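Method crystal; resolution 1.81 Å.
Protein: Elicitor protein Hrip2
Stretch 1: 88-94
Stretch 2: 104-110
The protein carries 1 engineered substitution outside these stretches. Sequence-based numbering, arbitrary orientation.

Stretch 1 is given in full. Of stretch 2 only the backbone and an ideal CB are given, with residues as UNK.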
# COMPACT_ATOMS: atom_id res chain seq x y z
N PHE A 88 -5.12 -14.10 -17.38
CA PHE A 88 -5.51 -15.08 -16.36
C PHE A 88 -6.78 -14.67 -15.65
O PHE A 88 -7.06 -15.15 -14.55
CB PHE A 88 -4.37 -15.26 -15.36
CG PHE A 88 -3.01 -15.33 -15.99
CD1 PHE A 88 -2.56 -16.51 -16.57
CD2 PHE A 88 -2.19 -14.22 -16.03
CE1 PHE A 88 -1.30 -16.57 -17.17
CE2 PHE A 88 -0.94 -14.27 -16.62
CZ PHE A 88 -0.49 -15.45 -17.19
N ALA A 89 -7.57 -13.81 -16.29
CA ALA A 89 -8.81 -13.31 -15.70
C ALA A 89 -9.81 -14.40 -15.29
O ALA A 89 -10.55 -14.25 -14.32
CB ALA A 89 -9.46 -12.33 -16.66
N ASP A 90 -9.82 -15.51 -16.03
CA ASP A 90 -10.73 -16.62 -15.79
C ASP A 90 -10.23 -17.60 -14.72
O ASP A 90 -10.88 -18.60 -14.44
CB ASP A 90 -10.97 -17.39 -17.10
CG ASP A 90 -9.68 -17.98 -17.68
OD1 ASP A 90 -8.60 -17.36 -17.52
OD2 ASP A 90 -9.73 -19.07 -18.30
N LYS A 91 -9.07 -17.31 -14.13
CA LYS A 91 -8.45 -18.19 -13.14
C LYS A 91 -8.14 -17.45 -11.85
O LYS A 91 -8.31 -16.23 -11.77
CB LYS A 91 -7.16 -18.79 -13.70
CG LYS A 91 -7.34 -19.60 -14.96
CD LYS A 91 -8.16 -20.86 -14.68
CE LYS A 91 -8.30 -21.69 -15.95
NZ LYS A 91 -8.09 -20.80 -17.14
N ARG A 92 -7.68 -18.17 -10.83
CA ARG A 92 -7.31 -17.52 -9.57
C ARG A 92 -5.86 -17.05 -9.63
O ARG A 92 -4.98 -17.78 -10.10
CB ARG A 92 -7.51 -18.48 -8.39
CG ARG A 92 -7.14 -17.88 -7.04
CD ARG A 92 -7.56 -18.79 -5.88
NE ARG A 92 -9.00 -19.03 -5.89
CZ ARG A 92 -9.89 -18.29 -5.25
NH1 ARG A 92 -9.52 -17.23 -4.54
NH2 ARG A 92 -11.18 -18.60 -5.33
N VAL A 93 -5.62 -15.82 -9.18
CA VAL A 93 -4.26 -15.28 -9.07
C VAL A 93 -4.06 -14.71 -7.68
O VAL A 93 -4.89 -13.94 -7.18
CB VAL A 93 -3.98 -14.19 -10.13
CG1 VAL A 93 -2.61 -13.58 -9.92
CG2 VAL A 93 -4.08 -14.77 -11.54
N THR A 94 -2.96 -15.10 -7.04
CA THR A 94 -2.63 -14.60 -5.71
C THR A 94 -1.33 -13.82 -5.79
O THR A 94 -0.48 -14.11 -6.63
CB THR A 94 -2.48 -15.75 -4.70
OG1 THR A 94 -1.41 -16.61 -5.11
CG2 THR A 94 -3.76 -16.55 -4.61
N UNK A 104 -3.19 -10.06 -2.17
CA UNK A 104 -4.17 -10.20 -3.23
C UNK A 104 -4.55 -11.67 -3.30
O UNK A 104 -3.67 -12.54 -3.41
CB UNK A 104 -3.63 -9.69 -4.57
N UNK A 105 -5.84 -11.96 -3.24
CA UNK A 105 -6.30 -13.30 -3.58
C UNK A 105 -7.48 -13.13 -4.51
O UNK A 105 -8.62 -12.99 -4.07
CB UNK A 105 -6.67 -14.11 -2.34
N UNK A 106 -7.19 -13.10 -5.81
CA UNK A 106 -8.17 -12.74 -6.81
C UNK A 106 -8.83 -13.97 -7.41
O UNK A 106 -8.21 -14.73 -8.16
CB UNK A 106 -7.52 -11.90 -7.91
N UNK A 107 -10.09 -14.17 -7.05
CA UNK A 107 -10.86 -15.32 -7.49
C UNK A 107 -11.03 -15.25 -9.00
O UNK A 107 -10.92 -14.17 -9.59
CB UNK A 107 -12.22 -15.38 -6.79
N UNK A 108 -11.31 -16.40 -9.63
CA UNK A 108 -11.64 -16.41 -11.06
C UNK A 108 -12.71 -15.38 -11.40
O UNK A 108 -13.72 -15.29 -10.70
CB UNK A 108 -12.11 -17.80 -11.49
N UNK A 109 -12.45 -14.59 -12.45
CA UNK A 109 -13.36 -13.55 -12.94
C UNK A 109 -13.74 -12.43 -11.98
O UNK A 109 -14.69 -11.68 -12.24
CB UNK A 109 -14.65 -14.22 -13.40
N UNK A 110 -12.99 -12.28 -10.89
CA UNK A 110 -13.17 -11.14 -10.01
C UNK A 110 -12.29 -9.99 -10.49
O UNK A 110 -11.23 -9.74 -9.92
CB UNK A 110 -12.84 -11.51 -8.56

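Position 104 lies on a strand, with phi/psi of -106/127. Its CA-to-CB bond points sideways, and the ideal CB is 4.9 Å from T94 C. Stretch 1 offers backbone here and no charge. The extended backbone favours beta-branched or aromatic residues, but many others would fit. The deposited residue is F104. Its ring leads away from stretch 1. The contact is made by the backbone: T94 CA approaches F104 O at 3.3 Å in a CA-H...O contact.

Position 105 pairs with T94 as an antiparallel non-hydrogen-bonded pair, and both side chains lie on the same face of the sheet. The ideal CB is 4.4 Å from T94 CG2 and 4.8 Å from R92 NH1. A guanidinium is therefore within reach, and so is a methyl. A side chain with an acceptor would suit: Asp, Asn, Glu or Gln, perhaps Ser or Thr. The deposited residue is N105. With chi1 at t, its amide turns to the edge of the R92 guanidinium, and R92 NH1 donates a hydrogen bond to N105 OD1 at 2.8 Å.

Position 106 pairs with V93, and its CB shares a face with the V93 side chain. Both its backbone N and its O are committed to V93: 106 N donates to V93 O at 2.8 Å, and V93 N donates to 106 O at 3.0 Å. The ideal CB is 3.4 Å from V93 O. With a valine on this face, Val, Ile, Ala or Cys would suit. The deposited residue is C106, with chi1 at m. Its sulfur is bonded covalently to a group elsewhere in the structure.

Position 107 begins a type II turn that ends at 110. Its CB points away overall, yet lies 3.7 Å from R92 NH2. Small residues would fit, and longer ones could extend outward. The deposited residue is A107, whose CA lies over one face of the guanidinium.

Position 108, second in the turn, has phi -49 and psi 131. Its CB points sideways, with the ideal CB a tight 3.3 Å from D90 O. Proline suits this phi well; Ala, Lys or Glu could also serve. The deposited residue is P108. Its modelled CB sits 3.5 Å from D90 O. P108 CD lies over the same guanidinium face as A107 CA, and P108 CD is 3.8 Å from R92 NH2. P108 CA makes a CA-H...O contact of 3.4 Å to K91 O.

Position 109 has positive phi (60/15), which favours Gly, Asn or Asp. Its CB points sideways, with the ideal CB 4.2 Å from A89 O. Its N donates to A89 O at 2.7 Å. The deposited residue is N109. Its end comes nearer: N109 OD1 is 3.7 Å from D90 CA, and a water links D90 O to N109 ND2, weakly on the ND2 side.

Position 110 closes the turn, its N donating to 107 O at 3.1 Å. Nothing of stretch 1 is near, so many residues would do. The deposited residue is D110.

Stretch 2, residues 104-110: FNCAPND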
# COMPACT_ATOMS: atom_id res chain seq x y z
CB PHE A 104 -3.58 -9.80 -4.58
CG PHE A 104 -3.35 -8.33 -4.76
CD1 PHE A 104 -4.30 -7.54 -5.41
CD2 PHE A 104 -2.18 -7.73 -4.33
CE1 PHE A 104 -4.09 -6.19 -5.61
CE2 PHE A 104 -1.96 -6.37 -4.53
CZ PHE A 104 -2.92 -5.60 -5.16
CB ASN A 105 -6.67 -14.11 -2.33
CG ASN A 105 -7.21 -15.49 -2.67
OD1 ASN A 105 -7.15 -15.93 -3.81
ND2 ASN A 105 -7.74 -16.18 -1.66
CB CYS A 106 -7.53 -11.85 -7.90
SG CYS A 106 -6.90 -10.25 -7.25
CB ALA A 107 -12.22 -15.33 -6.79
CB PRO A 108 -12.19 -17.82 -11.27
CG PRO A 108 -11.42 -18.66 -10.28
CD PRO A 108 -11.22 -17.77 -9.07
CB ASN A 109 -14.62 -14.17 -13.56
CG ASN A 109 -14.31 -15.04 -14.76
OD1 ASN A 109 -13.84 -14.54 -15.80
ND2 ASN A 109 -14.55 -16.33 -14.63
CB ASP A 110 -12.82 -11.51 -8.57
CG ASP A 110 -13.14 -10.41 -7.59
OD1 ASP A 110 -13.76 -9.41 -8.00
OD2 ASP A 110 -12.77 -10.55 -6.41
O HOH W 1 -13.58 -18.76 -14.98
O HOH W 2 -9.04 -13.54 -11.59
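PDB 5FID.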